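Local structure of putative glycosyltransferase (GalT1) (Streptococcus parasanguinis, 4PHR) at residues A90-F93 with W94-F98; A57-L60 with Q61-Q65. The protein probably transfers sugar units as a glycosyltransferase, this piece of it being the GT-D-fold domain, which binds UDP together with manganese. One frame throughout, in Å; residues are numbered along the deposited sequence.

Contact 1 of 2, residues A90-F93 with W94-F98; sequences ARHF and WERHF
The carbonyl oxygen of H92 takes the backbone N-H of R96 in a nearly straight bond (H92 O to R96 N 3.0 Å, 167° at the hydrogen), while R96 CG packs against the same oxygen at 3.2 Å. From there the arginine leans back over the preceding turn: its CG sits above one face of the H92 imidazole, displaced toward the rim, in a CH-pi contact with R96 CG 3.8 Å from the ring centroid. H92 swings its ring there because its CG stands anti to the backbone N (chi1 175°). Bends at chi2 and chi3 then carry the R96 chain away, and its guanidinium, its plane nearly parallel to that of the imidazole, ends in a salt bridge to E2 of the N-terminal helix 2-9. F93 and W94, neighbours in sequence, form an edge-to-face pair. F93 turns its edge to the indole, CD2 over the centre of one face and 3.7 Å from W94 CD2; the planes stand at 87° and the centroids of the F93 ring and the five-membered W94 ring are 5.0 Å apart. W94 CG lies beside its own backbone N, which leaves CD1 3.2 Å from A90 O, the oxygen that also accepts the W94 N-H. F118 and P77 pack on the indole as well, and D36 touches both F93 and W94. Beyond them H97 directs NE2 to the Y105 hydroxyl, and its CB rests on F93 O. The i to i+4 backbone bonds and the i to i+4 contact of H92 with R96 are those of a regular amphipathic alpha-helix, here helix 88-100 of the GT-D-fold domain, with W94 and H97 on its buried side and H92, F93 and R96 exposed.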
loop_
_atom_site.group_PDB
_atom_site.type_symbol
_atom_site.label_atom_id
_atom_site.label_comp_id
_atom_site.label_asym_id
_atom_site.label_seq_id
_atom_site.Cartn_x
_atom_site.Cartn_y
_atom_site.Cartn_z
ATOM N N ALA A 90 -16.991 -6.517 2.225
ATOM C CA ALA A 90 -16.212 -5.329 1.880
ATOM C C ALA A 90 -17.089 -4.078 1.737
ATOM O O ALA A 90 -16.722 -3.000 2.203
ATOM C CB ALA A 90 -15.370 -5.569 0.611
ATOM N N ARG A 91 -18.246 -4.221 1.101
ATOM C CA ARG A 91 -19.147 -3.080 0.924
ATOM C C ARG A 91 -19.583 -2.540 2.281
ATOM O O ARG A 91 -19.597 -1.329 2.508
ATOM C CB ARG A 91 -20.376 -3.452 0.083
ATOM C CG ARG A 91 -20.027 -3.870 -1.333
ATOM C CD ARG A 91 -21.248 -3.861 -2.244
ATOM N NE ARG A 91 -22.371 -4.631 -1.717
ATOM C CZ ARG A 91 -22.662 -5.883 -2.062
ATOM N NH1 ARG A 91 -21.898 -6.532 -2.931
ATOM N NH2 ARG A 91 -23.731 -6.488 -1.544
ATOM N N HIS A 92 -19.940 -3.443 3.184
ATOM C CA HIS A 92 -20.363 -3.041 4.512
ATOM C C HIS A 92 -19.216 -2.382 5.274
ATOM O O HIS A 92 -19.396 -1.318 5.879
ATOM C CB HIS A 92 -20.895 -4.242 5.298
ATOM C CG HIS A 92 -21.240 -3.930 6.721
ATOM N ND1 HIS A 92 -22.258 -3.068 7.071
ATOM C CD2 HIS A 92 -20.699 -4.365 7.884
ATOM C CE1 HIS A 92 -22.336 -2.993 8.388
ATOM N NE2 HIS A 92 -21.402 -3.771 8.905
ATOM N N PHE A 93 -18.041 -3.011 5.256
ATOM C CA PHE A 93 -16.896 -2.430 5.940
ATOM C C PHE A 93 -16.635 -0.991 5.486
ATOM O O PHE A 93 -16.456 -0.074 6.302
ATOM C CB PHE A 93 -15.630 -3.262 5.710
ATOM C CG PHE A 93 -14.407 -2.616 6.272
ATOM C CD1 PHE A 93 -14.084 -2.767 7.613
ATOM C CD2 PHE A 93 -13.610 -1.803 5.477
ATOM C CE1 PHE A 93 -12.973 -2.137 8.144
ATOM C CE2 PHE A 93 -12.498 -1.171 6.004
ATOM C CZ PHE A 93 -12.177 -1.337 7.334
ATOM N N TRP A 94 -16.596 -0.794 4.173
ATOM C CA TRP A 94 -16.198 0.502 3.631
ATOM C C TRP A 94 -17.248 1.587 3.832
ATOM O O TRP A 94 -16.912 2.737 4.120
ATOM C CB TRP A 94 -15.768 0.385 2.164
ATOM C CG TRP A 94 -14.390 -0.199 2.063
ATOM C CD1 TRP A 94 -14.041 -1.413 1.538
ATOM C CD2 TRP A 94 -13.174 0.406 2.518
ATOM N NE1 TRP A 94 -12.684 -1.594 1.640
ATOM C CE2 TRP A 94 -12.127 -0.491 2.231
ATOM C CE3 TRP A 94 -12.869 1.626 3.141
ATOM C CZ2 TRP A 94 -10.798 -0.210 2.545
ATOM C CZ3 TRP A 94 -11.552 1.903 3.449
ATOM C CH2 TRP A 94 -10.533 0.992 3.148
ATOM N N GLU A 95 -18.521 1.239 3.695
ATOM C CA GLU A 95 -19.555 2.232 3.958
ATOM C C GLU A 95 -19.554 2.631 5.435
ATOM O O GLU A 95 -19.656 3.813 5.761
ATOM C CB GLU A 95 -20.932 1.729 3.530
ATOM C CG GLU A 95 -22.010 2.768 3.793
ATOM C CD GLU A 95 -23.375 2.407 3.227
ATOM O OE1 GLU A 95 -23.493 2.210 1.998
ATOM O OE2 GLU A 95 -24.335 2.351 4.014
ATOM N N ARG A 96 -19.408 1.655 6.336
ATOM C CA ARG A 96 -19.301 1.991 7.760
ATOM C C ARG A 96 -18.125 2.928 7.995
ATOM O O ARG A 96 -18.214 3.880 8.777
ATOM C CB ARG A 96 -19.128 0.748 8.634
ATOM C CG ARG A 96 -20.346 -0.152 8.721
ATOM C CD ARG A 96 -21.391 0.449 9.627
ATOM N NE ARG A 96 -22.285 1.335 8.902
ATOM C CZ ARG A 96 -23.160 2.144 9.491
ATOM N NH1 ARG A 96 -23.245 2.192 10.813
ATOM N NH2 ARG A 96 -23.947 2.902 8.757
ATOM N N HIS A 97 -17.026 2.651 7.304
ATOM C CA HIS A 97 -15.811 3.427 7.455
ATOM C C HIS A 97 -16.003 4.868 7.026
ATOM O O HIS A 97 -15.707 5.793 7.790
ATOM C CB HIS A 97 -14.671 2.799 6.650
ATOM C CG HIS A 97 -13.447 3.663 6.574
ATOM N ND1 HIS A 97 -12.523 3.733 7.594
ATOM C CD2 HIS A 97 -13.011 4.510 5.611
ATOM C CE1 HIS A 97 -11.562 4.577 7.258
ATOM N NE2 HIS A 97 -11.838 5.068 6.062
ATOM N N PHE A 98 -16.482 5.086 5.804
ATOM C CA PHE A 98 -16.555 6.463 5.359
ATOM C C PHE A 98 -17.710 7.242 5.984
ATOM O O PHE A 98 -17.674 8.466 6.025
ATOM C CB PHE A 98 -16.424 6.634 3.833
ATOM C CG PHE A 98 -17.521 6.011 3.017
ATOM C CD1 PHE A 98 -17.208 5.122 2.002
ATOM C CD2 PHE A 98 -18.844 6.369 3.205
ATOM C CE1 PHE A 98 -18.204 4.565 1.210
ATOM C CE2 PHE A 98 -19.843 5.820 2.416
ATOM C CZ PHE A 98 -19.519 4.920 1.413
#

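Contact 2 of 2, residues A57-L60 with Q61-Q65; sequences AKRL and QQILQ
Q62 reaches back along its helix to both K58 and R59. Its CB lies over the preceding turn, 3.4 Å from R59 O and close to R59 NH1. CG, placed beside the backbone N (chi1 -67°), packs at 3.3 Å on K58 O, the oxygen that accepts the Q62 backbone N-H. From CG the chain runs extended, lifting the amide between the two long neighbours. On one branch, OE1 receives a hydrogen bond from R59 NH1 at 2.8 Å, somewhat bent (147° at the hydrogen) and tilted 19° out of the guanidinium plane; R59 CD also comes within 3.3 Å of this oxygen. On the other branch, NE2 passes 3.6 Å from K58 CE and donates to a water 2.7 Å away. That water also accepts from K58 NZ and so bridges lysine and glutamine at the exposed surface, though its 2.5 Å from K58 NZ is unusually short and to be read with caution. R59 curls forward along the helix to the amide, its chain bent at chi2 and chi3. I63 CD1 sits over one face of the guanidinium, offset toward its rim, and NH2 leaves the segment for a salt bridge to D215. Two polar partners, the Q62 amide oxygen and D215, thus hold the guanidinium, and I63 covers part of one face. Helix 54-64 rests on helix 206-218 through R59, L60 and I63, the last two meeting K210 and A214. L60 and Q61 also touch M42 of helix 36-42, while L64 packs on F34 and on F104 of helix 102-108.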
loop_
_atom_site.group_PDB
_atom_site.type_symbol
_atom_site.label_atom_id
_atom_site.label_comp_id
_atom_site.label_asym_id
_atom_site.label_seq_id
_atom_site.Cartn_x
_atom_site.Cartn_y
_atom_site.Cartn_z
ATOM N N ALA A 57 0.831 10.940 12.907
ATOM C CA ALA A 57 -0.500 11.419 12.559
ATOM C C ALA A 57 -0.421 12.765 11.832
ATOM O O ALA A 57 -1.093 12.979 10.826
ATOM C CB ALA A 57 -1.375 11.521 13.801
ATOM N N LYS A 58 0.408 13.670 12.346
ATOM C CA LYS A 58 0.585 14.972 11.724
ATOM C C LYS A 58 1.183 14.888 10.314
ATOM O O LYS A 58 0.710 15.561 9.391
ATOM C CB LYS A 58 1.431 15.874 12.625
ATOM C CG LYS A 58 1.698 17.245 12.048
ATOM C CD LYS A 58 2.473 18.108 13.039
ATOM C CE LYS A 58 2.852 19.451 12.433
ATOM N NZ LYS A 58 1.663 20.312 12.186
ATOM N N ARG A 59 2.212 14.057 10.136
ATOM C CA ARG A 59 2.806 13.872 8.810
ATOM C C ARG A 59 1.766 13.340 7.824
ATOM O O ARG A 59 1.677 13.816 6.690
ATOM C CB ARG A 59 4.008 12.921 8.861
ATOM C CG ARG A 59 5.273 13.554 9.427
ATOM C CD ARG A 59 5.761 14.743 8.584
ATOM N NE ARG A 59 6.334 14.346 7.297
ATOM C CZ ARG A 59 5.871 14.736 6.110
ATOM N NH1 ARG A 59 4.824 15.545 6.024
ATOM N NH2 ARG A 59 6.458 14.320 4.999
ATOM N N LEU A 60 0.990 12.346 8.251
ATOM C CA LEU A 60 -0.039 11.769 7.388
ATOM C C LEU A 60 -1.033 12.842 6.939
ATOM O O LEU A 60 -1.410 12.901 5.764
ATOM C CB LEU A 60 -0.761 10.621 8.094
ATOM C CG LEU A 60 0.059 9.335 8.271
ATOM C CD1 LEU A 60 -0.721 8.320 9.098
ATOM C CD2 LEU A 60 0.462 8.743 6.928
ATOM N N GLN A 61 -1.452 13.697 7.869
ATOM C CA GLN A 61 -2.380 14.777 7.527
ATOM C C GLN A 61 -1.762 15.738 6.509
ATOM O O GLN A 61 -2.425 16.179 5.567
ATOM C CB GLN A 61 -2.806 15.534 8.789
ATOM C CG GLN A 61 -3.723 14.732 9.694
ATOM C CD GLN A 61 -3.822 15.300 11.101
ATOM O OE1 GLN A 61 -3.036 16.161 11.495
ATOM N NE2 GLN A 61 -4.787 14.812 11.868
ATOM N N GLN A 62 -0.488 16.059 6.694
ATOM C CA GLN A 62 0.211 16.929 5.756
ATOM C C GLN A 62 0.300 16.301 4.367
ATOM O O GLN A 62 0.073 16.954 3.352
ATOM C CB GLN A 62 1.616 17.236 6.273
ATOM C CG GLN A 62 1.642 18.079 7.528
ATOM C CD GLN A 62 3.027 18.198 8.104
ATOM O OE1 GLN A 62 3.883 17.327 7.906
ATOM N NE2 GLN A 62 3.268 19.285 8.820
ATOM N N ILE A 63 0.634 15.017 4.323
ATOM C CA ILE A 63 0.795 14.334 3.049
ATOM C C ILE A 63 -0.532 14.279 2.287
ATOM O O ILE A 63 -0.573 14.490 1.073
ATOM C CB ILE A 63 1.402 12.926 3.244
ATOM C CG1 ILE A 63 2.814 13.049 3.836
ATOM C CG2 ILE A 63 1.426 12.165 1.926
ATOM C CD1 ILE A 63 3.290 11.805 4.544
ATOM N N LEU A 64 -1.625 14.065 3.011
ATOM C CA LEU A 64 -2.938 13.983 2.380
ATOM C C LEU A 64 -3.320 15.296 1.687
ATOM O O LEU A 64 -4.110 15.300 0.745
ATOM C CB LEU A 64 -3.997 13.598 3.415
ATOM C CG LEU A 64 -5.427 13.442 2.902
ATOM C CD1 LEU A 64 -5.486 12.353 1.835
ATOM C CD2 LEU A 64 -6.360 13.131 4.054
ATOM N N GLN A 65 -2.749 16.409 2.152
ATOM C CA GLN A 65 -3.034 17.722 1.572
ATOM C C GLN A 65 -2.254 17.985 0.283
ATOM O O GLN A 65 -2.541 18.946 -0.436
ATOM C CB GLN A 65 -2.750 18.836 2.588
ATOM C CG GLN A 65 -3.523 18.691 3.884
ATOM C CD GLN A 65 -5.019 18.832 3.696
ATOM O OE1 GLN A 65 -5.482 19.658 2.908
ATOM N NE2 GLN A 65 -5.787 18.025 4.422
HETATM O O HOH W 1 1.820 21.320 9.875
#

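In the fold
Contacts 1 and 2 are separate single-helix contacts, in series along the chain and with no direct touch: their centres are 23 Å apart and their nearest atoms about 10 Å. Helix 36-42 neighbours both, meeting residues 90-98 through D36 and I39 and residues 57-65 through M42. Contact 1 lies nearer the manganese, whereas contact 2 lies beside K210. In contact 1 the W94 side chain is about 7 Å from the manganese and from the side chain of the UDP-binding R121. In contact 2 the L60 side chain is about 4 Å from that of UDP-binding K210 and about 9 Å from UDP itself, with manganese about 13 Å away.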